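Local coordinates for lovastatin nonaketide synthase mokA (Monascus pilosus, PDB 6AD3), which catalyses the iterative nine-step assembly of the polyketide that leads to monacolin K (lovastatin), and is represented here by its condensation domain, at residues Ile97-Ile102 with Ala459-Arg463; Trp299-Ile305 with Leu482-Ser488; Leu332-His336 with Asp347-Gly351; Phe433-Tyr439 with Tyr466-Met472. The protein carries 1 engineered substitution. All coordinates share one frame; numbering follows the deposited sequence.

Contact 1: Ile97-Ile102 with Ala459-Arg463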
# COMPACT_ATOMS: atom_id res chain seq x y z
N ILE A 97 -9.36 -7.13 -9.59
CA ILE A 97 -7.99 -6.55 -9.65
C ILE A 97 -7.64 -5.83 -8.36
O ILE A 97 -6.49 -5.47 -8.15
CB ILE A 97 -7.82 -5.57 -10.86
CG1 ILE A 97 -8.71 -4.36 -10.71
CG2 ILE A 97 -8.09 -6.25 -12.20
CD1 ILE A 97 -8.37 -3.26 -11.69
N PHE A 98 -8.63 -5.58 -7.49
CA PHE A 98 -8.40 -4.86 -6.22
C PHE A 98 -8.35 -5.81 -5.03
O PHE A 98 -8.26 -5.39 -3.88
CB PHE A 98 -9.47 -3.81 -5.99
CG PHE A 98 -9.53 -2.75 -7.04
CD1 PHE A 98 -8.41 -2.04 -7.40
CD2 PHE A 98 -10.71 -2.52 -7.72
CE1 PHE A 98 -8.45 -1.12 -8.45
CE2 PHE A 98 -10.76 -1.61 -8.77
CZ PHE A 98 -9.65 -0.84 -9.06
N ASN A 99 -8.24 -7.10 -5.31
CA ASN A 99 -7.93 -8.05 -4.27
C ASN A 99 -6.51 -7.81 -3.72
O ASN A 99 -5.63 -7.30 -4.43
CB ASN A 99 -7.98 -9.49 -4.80
CG ASN A 99 -9.41 -9.98 -5.10
OD1 ASN A 99 -10.42 -9.31 -4.86
ND2 ASN A 99 -9.48 -11.21 -5.63
N ASN A 100 -6.31 -8.19 -2.46
CA ASN A 100 -4.99 -8.15 -1.84
C ASN A 100 -4.69 -9.48 -1.19
O ASN A 100 -5.56 -10.06 -0.49
CB ASN A 100 -4.95 -7.06 -0.76
CG ASN A 100 -5.37 -5.72 -1.27
OD1 ASN A 100 -4.54 -4.97 -1.80
ND2 ASN A 100 -6.66 -5.43 -1.19
N THR A 101 -3.50 -10.01 -1.43
CA THR A 101 -3.18 -11.36 -1.01
C THR A 101 -1.72 -11.48 -0.57
O THR A 101 -0.81 -11.22 -1.35
CB THR A 101 -3.45 -12.38 -2.15
OG1 THR A 101 -4.69 -12.08 -2.81
CG2 THR A 101 -3.49 -13.81 -1.62
N ILE A 102 -1.51 -11.78 0.71
CA ILE A 102 -0.17 -11.80 1.32
C ILE A 102 0.09 -13.20 1.85
O ILE A 102 -0.66 -13.68 2.72
CB ILE A 102 -0.08 -10.82 2.51
CG1 ILE A 102 -0.56 -9.44 2.10
CG2 ILE A 102 1.36 -10.75 3.02
CD1 ILE A 102 0.22 -8.81 0.92
N ALA A 459 3.71 -11.27 -2.00
CA ALA A 459 2.73 -10.21 -1.84
C ALA A 459 2.14 -9.83 -3.16
O ALA A 459 2.85 -9.52 -4.11
CB ALA A 459 3.38 -8.99 -1.19
N THR A 460 0.83 -9.87 -3.25
CA THR A 460 0.13 -9.35 -4.43
C THR A 460 -0.94 -8.35 -3.96
O THR A 460 -2.07 -8.71 -3.64
CB THR A 460 -0.51 -10.50 -5.26
OG1 THR A 460 0.49 -11.51 -5.52
CG2 THR A 460 -1.08 -10.00 -6.53
N ARG A 461 -0.56 -7.09 -3.94
CA ARG A 461 -1.46 -6.01 -3.60
C ARG A 461 -2.32 -5.63 -4.81
O ARG A 461 -1.95 -5.93 -5.96
CB ARG A 461 -0.64 -4.79 -3.17
CG ARG A 461 0.13 -5.02 -1.89
CD ARG A 461 0.95 -3.79 -1.51
NE ARG A 461 0.09 -2.69 -1.15
CZ ARG A 461 0.54 -1.48 -0.80
NH1 ARG A 461 1.83 -1.24 -0.75
NH2 ARG A 461 -0.32 -0.52 -0.54
N GLU A 462 -3.42 -4.95 -4.56
CA GLU A 462 -4.30 -4.47 -5.60
C GLU A 462 -3.54 -3.71 -6.64
O GLU A 462 -2.57 -3.04 -6.34
CB GLU A 462 -5.39 -3.55 -5.02
CG GLU A 462 -4.83 -2.28 -4.35
CD GLU A 462 -5.88 -1.29 -3.92
OE1 GLU A 462 -7.08 -1.56 -4.15
OE2 GLU A 462 -5.53 -0.30 -3.25
N ARG A 463 -4.07 -3.71 -7.86
CA ARG A 463 -3.58 -2.81 -8.90
C ARG A 463 -3.94 -1.38 -8.54
O ARG A 463 -4.87 -1.15 -7.76
CB ARG A 463 -4.20 -3.14 -10.26
CG ARG A 463 -3.80 -4.50 -10.78
CD ARG A 463 -4.32 -4.72 -12.20
NE ARG A 463 -4.10 -6.09 -12.66
CZ ARG A 463 -4.61 -6.59 -13.80
NH1 ARG A 463 -5.28 -5.81 -14.65
NH2 ARG A 463 -4.32 -7.83 -14.15
O HOH W 1 -2.75 -2.86 -0.93
O HOH W 2 -4.11 -10.28 -4.64
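Thr-101 and Thr-460 form an antiparallel hydrogen-bonded pair, Thr-101 N donating to Thr-460 O at 2.9 Å and Thr-460 N to Thr-101 O at 2.8 Å. The two segments run 162° apart end to end. This join illustrates a crossover strand between the halves of a condensation domain: strand 453-460, an excursion between two strands of the other large sheet, adds an edge to the sheet containing strand 100-107, much as the latch does in relatives. Beyond the regular pairing, Arg-463 N still finds Ile-97 O at 3.0 Å, while Glu-462 N turns to a side chain, Asn-100 OD1, also at 3.0 Å but 48° above the amide plane. With CG beside the backbone N (chi1 -54°), the Asn-100 amide stands alongside Glu-462 and can replace a backbone acceptor; Tyr-206 O holds its ND2. Glu-462 OE1 comes obliquely to Phe-98 CD1, whereas OE2 is committed to a salt bridge with Arg-208. Arg-463, extended, crosses Ile-97 at about a right angle, and Ile-97 CG2 covers one face of its guanidinium while NH1 bonds Ser-298 O. A water joins the segments, donating to Asn-100 OD1 at 2.9 Å and accepting from Arg-461 NE at 2.9 Å.

Contact 2: Trp299-Ile305 with Leu482-Ser488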
# COMPACT_ATOMS: atom_id res chain seq x y z
N TRP A 299 -4.96 -1.35 -15.71
CA TRP A 299 -3.91 -1.02 -14.72
C TRP A 299 -3.06 -2.24 -14.41
O TRP A 299 -2.33 -2.25 -13.41
CB TRP A 299 -4.53 -0.51 -13.43
CG TRP A 299 -5.25 0.75 -13.54
CD1 TRP A 299 -5.24 1.62 -14.59
CD2 TRP A 299 -6.08 1.32 -12.54
NE1 TRP A 299 -6.14 2.64 -14.35
CE2 TRP A 299 -6.67 2.46 -13.10
CE3 TRP A 299 -6.41 0.95 -11.22
CZ2 TRP A 299 -7.54 3.26 -12.37
CZ3 TRP A 299 -7.28 1.72 -10.52
CH2 TRP A 299 -7.86 2.86 -11.10
N LYS A 300 -2.91 -3.14 -15.38
CA LYS A 300 -1.97 -4.22 -15.22
C LYS A 300 -0.55 -3.70 -15.10
O LYS A 300 -0.19 -2.74 -15.79
CB LYS A 300 -2.05 -5.20 -16.42
CG LYS A 300 -1.07 -6.35 -16.29
CD LYS A 300 -1.27 -7.39 -17.36
CE LYS A 300 -0.67 -6.94 -18.68
NZ LYS A 300 0.43 -7.84 -19.14
N GLN A 301 0.22 -4.27 -14.17
CA GLN A 301 1.59 -3.82 -13.89
C GLN A 301 2.61 -4.91 -14.12
O GLN A 301 2.31 -6.11 -13.96
CB GLN A 301 1.74 -3.28 -12.44
CG GLN A 301 0.92 -2.02 -12.17
CD GLN A 301 0.69 -1.73 -10.69
OE1 GLN A 301 1.18 -0.69 -10.14
NE2 GLN A 301 0.11 -2.68 -10.00
N HIS A 302 3.74 -4.52 -14.69
CA HIS A 302 4.93 -5.37 -14.70
C HIS A 302 5.76 -5.05 -13.47
O HIS A 302 5.79 -3.90 -13.05
CB HIS A 302 5.78 -5.12 -15.94
CG HIS A 302 5.03 -5.27 -17.23
ND1 HIS A 302 4.35 -6.42 -17.56
CD2 HIS A 302 4.99 -4.47 -18.32
CE1 HIS A 302 3.88 -6.31 -18.79
NE2 HIS A 302 4.24 -5.12 -19.27
N GLU A 303 6.42 -6.04 -12.90
CA GLU A 303 7.25 -5.77 -11.71
C GLU A 303 8.53 -6.51 -11.65
O GLU A 303 8.74 -7.53 -12.36
CB GLU A 303 6.46 -6.02 -10.43
CG GLU A 303 6.30 -7.43 -10.03
CD GLU A 303 5.53 -7.59 -8.67
OE1 GLU A 303 5.95 -8.44 -7.84
OE2 GLU A 303 4.58 -6.82 -8.40
N ALA A 304 9.42 -5.99 -10.82
CA ALA A 304 10.68 -6.65 -10.52
C ALA A 304 11.02 -6.40 -9.06
O ALA A 304 10.66 -5.36 -8.48
CB ALA A 304 11.78 -6.14 -11.45
N ILE A 305 11.69 -7.36 -8.45
CA ILE A 305 12.00 -7.31 -7.03
C ILE A 305 13.46 -7.62 -6.81
O ILE A 305 14.01 -8.51 -7.47
CB ILE A 305 11.20 -8.39 -6.26
CG1 ILE A 305 9.72 -8.06 -6.25
CG2 ILE A 305 11.64 -8.48 -4.83
CD1 ILE A 305 8.86 -9.18 -5.70
N LEU A 482 13.20 -4.36 -2.31
CA LEU A 482 12.68 -3.34 -3.19
C LEU A 482 11.81 -3.98 -4.25
O LEU A 482 12.28 -4.87 -4.98
CB LEU A 482 13.84 -2.59 -3.87
CG LEU A 482 14.79 -1.70 -3.05
CD1 LEU A 482 15.25 -2.30 -1.77
CD2 LEU A 482 15.96 -1.29 -3.90
N THR A 483 10.61 -3.42 -4.47
CA THR A 483 9.71 -3.86 -5.52
C THR A 483 9.38 -2.63 -6.37
O THR A 483 8.91 -1.61 -5.83
CB THR A 483 8.39 -4.42 -4.95
OG1 THR A 483 8.68 -5.49 -4.06
CG2 THR A 483 7.47 -4.91 -6.05
N VAL A 484 9.63 -2.74 -7.68
CA VAL A 484 9.23 -1.70 -8.64
C VAL A 484 8.13 -2.24 -9.57
O VAL A 484 8.26 -3.37 -10.16
CB VAL A 484 10.44 -1.25 -9.50
CG1 VAL A 484 9.98 -0.35 -10.62
CG2 VAL A 484 11.44 -0.54 -8.61
N LYS A 485 7.06 -1.47 -9.68
CA LYS A 485 5.91 -1.79 -10.54
C LYS A 485 5.75 -0.67 -11.55
O LYS A 485 5.73 0.50 -11.17
CB LYS A 485 4.63 -1.90 -9.71
CG LYS A 485 4.69 -2.96 -8.59
CD LYS A 485 3.40 -2.96 -7.75
CE LYS A 485 3.35 -4.11 -6.74
NZ LYS A 485 2.20 -3.96 -5.80
N LEU A 486 5.61 -1.05 -12.82
CA LEU A 486 5.36 -0.11 -13.92
C LEU A 486 4.08 -0.49 -14.67
O LEU A 486 3.74 -1.68 -14.80
CB LEU A 486 6.54 -0.09 -14.88
CG LEU A 486 7.90 0.18 -14.28
CD1 LEU A 486 8.98 0.08 -15.37
CD2 LEU A 486 7.91 1.58 -13.65
N GLN A 487 3.32 0.52 -15.11
CA GLN A 487 2.10 0.26 -15.86
C GLN A 487 2.46 -0.40 -17.20
O GLN A 487 3.27 0.15 -17.97
CB GLN A 487 1.35 1.56 -16.14
CG GLN A 487 0.70 2.20 -14.94
CD GLN A 487 -0.47 1.41 -14.38
OE1 GLN A 487 -0.62 1.27 -13.14
NE2 GLN A 487 -1.32 0.90 -15.27
N SER A 488 1.83 -1.53 -17.51
CA SER A 488 2.02 -2.23 -18.81
C SER A 488 1.47 -1.36 -19.95
O SER A 488 1.89 -1.49 -21.09
CB SER A 488 1.32 -3.60 -18.78
OG SER A 488 -0.08 -3.43 -18.70
O HOH W 3 -0.08 -2.92 -7.33
O HOH W 4 3.55 -4.13 -21.77
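Ser-488 and Lys-300 meet through a torsion that folds the serine hydroxyl inward: OG sits between its own backbone N and carbonyl carbon (chi1 67°) and reaches Lys-300 O at 3.0 Å. Ser-488 N grips the same oxygen at 2.9 Å, and both donors come from one face of the carbonyl plane, so a single acceptor closes the end of the pairing. His-302 CG lies beside its backbone N (chi1 -55°), which swings the imidazole until Ser-488 CB rests over its face, a CH-pi contact 3.8 Å from the ring centroid. Here an antiparallel strand pair shows how side chains reinforce a regular backbone scheme. His-302 with Leu-486 and Ala-304 with Val-484 are hydrogen-bonded pairs, each making two bonds, and Glu-303 faces Lys-485 in the non-hydrogen-bonded pair between them. The extended Lys-485 lies alongside Glu-303, whose OE2 approaches CE at 3.4 Å; NZ is too distant for a salt bridge to it and instead pairs with Glu-471. A water accepts from Gln-301 NE2 at 2.7 Å and Lys-485 NZ at 2.9 Å. Strand 301-307 is one of the two edge strands of the six-stranded sheet within this chain, strand 481-487 separates it from strand 468-473, and Pro-496 at the start of helix 495-512 packs against His-302, Ala-304 and Leu-486.

Contact 3: Leu332-His336 with Asp347-Gly351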
# COMPACT_ATOMS: atom_id res chain seq x y z
N LEU A 332 13.65 7.99 -0.53
CA LEU A 332 12.67 8.83 -1.23
C LEU A 332 13.40 9.88 -2.07
O LEU A 332 13.09 10.09 -3.24
CB LEU A 332 11.77 9.52 -0.21
CG LEU A 332 10.87 10.61 -0.82
CD1 LEU A 332 9.92 10.05 -1.86
CD2 LEU A 332 10.09 11.30 0.28
N ALA A 333 14.41 10.50 -1.49
CA ALA A 333 15.18 11.49 -2.20
C ALA A 333 15.85 10.90 -3.43
O ALA A 333 15.87 11.53 -4.47
CB ALA A 333 16.22 12.16 -1.26
N ALA A 334 16.42 9.70 -3.30
CA ALA A 334 17.08 9.06 -4.39
C ALA A 334 16.07 8.65 -5.49
O ALA A 334 16.35 8.75 -6.68
CB ALA A 334 17.87 7.86 -3.86
N TYR A 335 14.89 8.24 -5.07
CA TYR A 335 13.81 7.89 -6.01
C TYR A 335 13.41 9.12 -6.81
O TYR A 335 13.29 9.05 -8.04
CB TYR A 335 12.63 7.34 -5.22
CG TYR A 335 11.40 7.00 -6.01
CD1 TYR A 335 11.44 6.05 -6.99
CD2 TYR A 335 10.17 7.37 -5.53
CE1 TYR A 335 10.26 5.60 -7.58
CE2 TYR A 335 8.99 6.92 -6.11
CZ TYR A 335 9.05 6.06 -7.15
OH TYR A 335 7.86 5.60 -7.73
N HIS A 336 13.23 10.25 -6.12
CA HIS A 336 12.92 11.49 -6.79
C HIS A 336 13.99 11.85 -7.81
O HIS A 336 13.67 12.23 -8.95
CB HIS A 336 12.77 12.62 -5.78
CG HIS A 336 12.75 13.97 -6.40
ND1 HIS A 336 13.88 14.78 -6.45
CD2 HIS A 336 11.83 14.57 -7.18
CE1 HIS A 336 13.62 15.84 -7.19
NE2 HIS A 336 12.39 15.74 -7.65
N ASP A 347 9.10 19.35 -12.33
CA ASP A 347 7.94 19.59 -11.48
C ASP A 347 6.97 18.41 -11.60
O ASP A 347 6.28 18.24 -12.62
CB ASP A 347 7.25 20.91 -11.84
CG ASP A 347 5.96 21.15 -11.07
OD1 ASP A 347 5.65 20.46 -10.06
OD2 ASP A 347 5.20 22.04 -11.51
N PHE A 348 7.04 17.53 -10.60
CA PHE A 348 6.14 16.39 -10.56
C PHE A 348 5.91 15.99 -9.13
O PHE A 348 6.65 16.41 -8.23
CB PHE A 348 6.67 15.20 -11.39
CG PHE A 348 8.03 14.69 -10.96
CD1 PHE A 348 9.21 15.32 -11.41
CD2 PHE A 348 8.16 13.63 -10.04
CE1 PHE A 348 10.46 14.83 -11.06
CE2 PHE A 348 9.41 13.16 -9.67
CZ PHE A 348 10.55 13.80 -10.12
N SER A 349 4.93 15.10 -8.92
CA SER A 349 4.57 14.74 -7.55
C SER A 349 4.73 13.26 -7.28
O SER A 349 4.66 12.43 -8.20
CB SER A 349 3.13 15.19 -7.25
OG SER A 349 3.00 16.60 -7.28
N ILE A 350 5.03 12.95 -6.04
CA ILE A 350 5.16 11.58 -5.60
C ILE A 350 4.20 11.35 -4.44
O ILE A 350 4.29 12.03 -3.41
CB ILE A 350 6.58 11.26 -5.13
CG1 ILE A 350 7.62 11.51 -6.28
CG2 ILE A 350 6.64 9.79 -4.62
CD1 ILE A 350 9.08 11.40 -5.86
N GLY A 351 3.33 10.36 -4.58
CA GLY A 351 2.47 9.95 -3.50
C GLY A 351 3.25 9.15 -2.48
O GLY A 351 3.73 8.06 -2.77
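His-336 reaches from a helix to the side chains of Phe-348 and Ile-350 on the strand that follows it. Helix 327-343 lies against the six-stranded sheet in the helix-on-sheet layering of the chloramphenicol acetyltransferase-like fold, and the short helical and strand axes approach to 10.7 Å, a separation spanned entirely by side chains. Traced outward, the histidine first offers CB to Ile-350 CD1 at 3.9 Å, and that same methyl group lies at the edge of the imidazole. With CG anti to the backbone N (chi1 167°), the ring extends from the helix toward the strand. CD2 then meets Phe-348 CZ at 3.3 Å, and NE2 lies 3.6 Å from Phe-348 CZ. The two ring planes differ by only 21°, yet they are slid so far apart, with centroids 5.1 Å from each other, that they barely overlap. Its ND1 is hydrogen-bonded to His-389 NE2, and the ring of Phe-377 stacks on it as well. Ile-350 also divides its branches: CD1 serves the histidine, while CG2 touches the edge of the Tyr-335 ring, at CE2, 4.0 Å away. Leu-332 CD1 comes more loosely to that CG2, at 4.3 Å. No hydrogen bond joins the two segments, so shape and dispersion carry the whole interaction. An apolar setting, and a ring-to-ring bond from ND1 to His-389 NE2 in which one nitrogen must act as acceptor, would probably keep at least one of the two imidazoles neutral.

Contact 4: Phe433-Tyr439 with Tyr466-Met472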
# COMPACT_ATOMS: atom_id res chain seq x y z
N PHE A 433 -0.89 12.81 -9.10
CA PHE A 433 0.46 12.25 -9.08
C PHE A 433 0.47 10.90 -9.77
O PHE A 433 -0.53 10.18 -9.70
CB PHE A 433 1.00 12.12 -7.64
CG PHE A 433 0.07 11.41 -6.68
CD1 PHE A 433 -1.00 12.09 -6.10
CD2 PHE A 433 0.24 10.05 -6.36
CE1 PHE A 433 -1.86 11.45 -5.23
CE2 PHE A 433 -0.63 9.42 -5.51
CZ PHE A 433 -1.69 10.11 -4.94
N GLN A 434 1.60 10.56 -10.40
CA GLN A 434 1.69 9.34 -11.21
C GLN A 434 2.80 8.41 -10.72
O GLN A 434 2.99 7.34 -11.26
CB GLN A 434 1.93 9.68 -12.69
CG GLN A 434 0.78 10.47 -13.31
CD GLN A 434 0.77 11.95 -12.94
OE1 GLN A 434 1.79 12.65 -13.00
NE2 GLN A 434 -0.41 12.44 -12.57
N ALA A 435 3.47 8.82 -9.66
CA ALA A 435 4.47 8.02 -8.99
C ALA A 435 4.10 7.87 -7.51
O ALA A 435 3.68 8.84 -6.86
CB ALA A 435 5.83 8.71 -9.08
N VAL A 436 4.38 6.69 -6.96
CA VAL A 436 4.17 6.43 -5.53
C VAL A 436 5.43 5.82 -4.93
O VAL A 436 6.11 5.02 -5.58
CB VAL A 436 2.97 5.48 -5.32
CG1 VAL A 436 2.92 4.90 -3.90
CG2 VAL A 436 1.66 6.19 -5.63
N PHE A 437 5.65 6.14 -3.65
CA PHE A 437 6.71 5.60 -2.83
C PHE A 437 6.10 5.07 -1.54
O PHE A 437 5.43 5.80 -0.79
CB PHE A 437 7.74 6.68 -2.51
CG PHE A 437 8.89 6.18 -1.63
CD1 PHE A 437 9.82 5.30 -2.14
CD2 PHE A 437 9.01 6.56 -0.30
CE1 PHE A 437 10.87 4.83 -1.36
CE2 PHE A 437 10.12 6.16 0.45
CZ PHE A 437 11.02 5.28 -0.06
N ASP A 438 6.33 3.80 -1.25
CA ASP A 438 5.75 3.15 -0.06
C ASP A 438 6.83 2.40 0.68
O ASP A 438 7.34 1.38 0.19
CB ASP A 438 4.62 2.21 -0.49
CG ASP A 438 3.91 1.52 0.69
OD1 ASP A 438 4.47 1.52 1.78
OD2 ASP A 438 2.73 1.12 0.52
N TYR A 439 7.19 2.92 1.86
CA TYR A 439 8.28 2.36 2.65
C TYR A 439 7.73 1.92 4.01
O TYR A 439 6.96 2.65 4.65
CB TYR A 439 9.35 3.43 2.86
CG TYR A 439 10.39 3.14 3.92
CD1 TYR A 439 10.12 3.32 5.27
CD2 TYR A 439 11.64 2.69 3.56
CE1 TYR A 439 11.09 3.10 6.23
CE2 TYR A 439 12.64 2.51 4.52
CZ TYR A 439 12.35 2.75 5.85
OH TYR A 439 13.31 2.47 6.82
N TYR A 466 -1.07 4.11 -10.94
CA TYR A 466 0.17 4.90 -10.99
C TYR A 466 1.20 4.34 -12.00
O TYR A 466 1.45 3.14 -12.05
CB TYR A 466 0.76 5.00 -9.58
CG TYR A 466 -0.21 5.64 -8.64
CD1 TYR A 466 -0.53 6.99 -8.74
CD2 TYR A 466 -0.94 4.88 -7.73
CE1 TYR A 466 -1.55 7.56 -7.99
CE2 TYR A 466 -1.93 5.46 -6.95
CZ TYR A 466 -2.25 6.80 -7.12
OH TYR A 466 -3.25 7.37 -6.40
N ASP A 467 1.87 5.25 -12.73
CA ASP A 467 2.85 4.85 -13.76
C ASP A 467 3.98 4.05 -13.13
O ASP A 467 4.42 3.07 -13.71
CB ASP A 467 3.43 6.07 -14.47
CG ASP A 467 2.48 6.71 -15.48
OD1 ASP A 467 1.27 6.44 -15.46
OD2 ASP A 467 2.98 7.46 -16.32
N VAL A 468 4.48 4.51 -11.99
CA VAL A 468 5.63 3.90 -11.34
C VAL A 468 5.41 3.88 -9.83
O VAL A 468 4.94 4.85 -9.24
CB VAL A 468 6.95 4.65 -11.68
CG1 VAL A 468 6.82 6.10 -11.41
CG2 VAL A 468 8.15 4.05 -10.95
N VAL A 469 5.61 2.71 -9.27
CA VAL A 469 5.44 2.50 -7.85
C VAL A 469 6.69 1.80 -7.35
O VAL A 469 7.06 0.71 -7.85
CB VAL A 469 4.21 1.68 -7.53
CG1 VAL A 469 4.08 1.49 -6.01
CG2 VAL A 469 2.94 2.31 -8.11
N LEU A 470 7.28 2.36 -6.30
CA LEU A 470 8.38 1.73 -5.59
C LEU A 470 7.89 1.40 -4.17
O LEU A 470 7.50 2.31 -3.41
CB LEU A 470 9.59 2.68 -5.51
CG LEU A 470 10.71 2.27 -4.55
CD1 LEU A 470 11.26 0.92 -4.93
CD2 LEU A 470 11.84 3.28 -4.55
N GLU A 471 7.80 0.10 -3.86
CA GLU A 471 7.44 -0.35 -2.53
C GLU A 471 8.68 -1.00 -1.92
O GLU A 471 9.40 -1.68 -2.64
CB GLU A 471 6.36 -1.43 -2.60
CG GLU A 471 5.08 -0.99 -3.22
CD GLU A 471 4.06 -2.09 -3.28
OE1 GLU A 471 3.14 -2.01 -4.14
OE2 GLU A 471 4.08 -2.94 -2.34
N MET A 472 9.00 -0.65 -0.67
CA MET A 472 10.16 -1.19 0.02
C MET A 472 9.76 -1.71 1.38
O MET A 472 8.96 -1.06 2.08
CB MET A 472 11.18 -0.09 0.30
CG MET A 472 11.84 0.51 -0.84
SD MET A 472 13.03 1.69 -0.13
CE MET A 472 14.02 0.65 0.98
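Phe-433 and Tyr-466 place their rings almost parallel, with planes 6° apart, but slide them past one another until the centroids are 5.0 Å apart and overlap is slight. One face of Tyr-466 is occupied by a methyl group: Val-436 CG2 stands 3.6 Å from the ring centroid and 16° off its normal, a CH-pi contact. Having CG beside the backbone N (chi1 -59°) carries the tyrosine ring across to this neighbouring strand. The strands that follow are nearly aligned parallel neighbours in the middle of the six-stranded mixed sheet, illustrating alternation of residues between its faces. On the opposite face, Phe-437 and Leu-470 point the same way, and Leu-470 CD2 meets the aromatic edge at 3.7 Å from Phe-437 CE1. Met-472 SD then makes two Met-aromatic contacts, oblique to Phe-437 at 5.1 Å from its centroid and at the edge of Tyr-439. Where the strands begin, Gln-434 O receives Val-468 N at 3.3 Å and, weakly, Asp-467 N. Asp-438 OD2 and Glu-471 OE2 bring like charges to 5.1 Å; their repulsion is probably offset by Arg-461, which forms a salt bridge with Asp-438 and a long, weak ion pair with Glu-471 OE2, and by Lys-485 on Glu-471 OE1.

Contacts 2, 3 and 4 share the six-stranded mixed sheet, whereas contact 1 belongs to the five-stranded one. Contact 4 occupies the middle, with centres about 10 Å from contact 2 and about 9 Å from contact 3; contact 1 lies about 13 Å from contact 2 and about 24 Å from contact 3. Along the chain, contact 3 closes before contact 4 opens, and both nest within the loop of contact 2; contact 1 crosses both contact 2 and contact 4 and encloses contact 3. Strand 453-460 leaves after 435-440 and the chain returns as 468-473, tying the two sheets together. Arg-461 links the two sheets by its salt bridge, Lys-485 neighbouring strands within one of them.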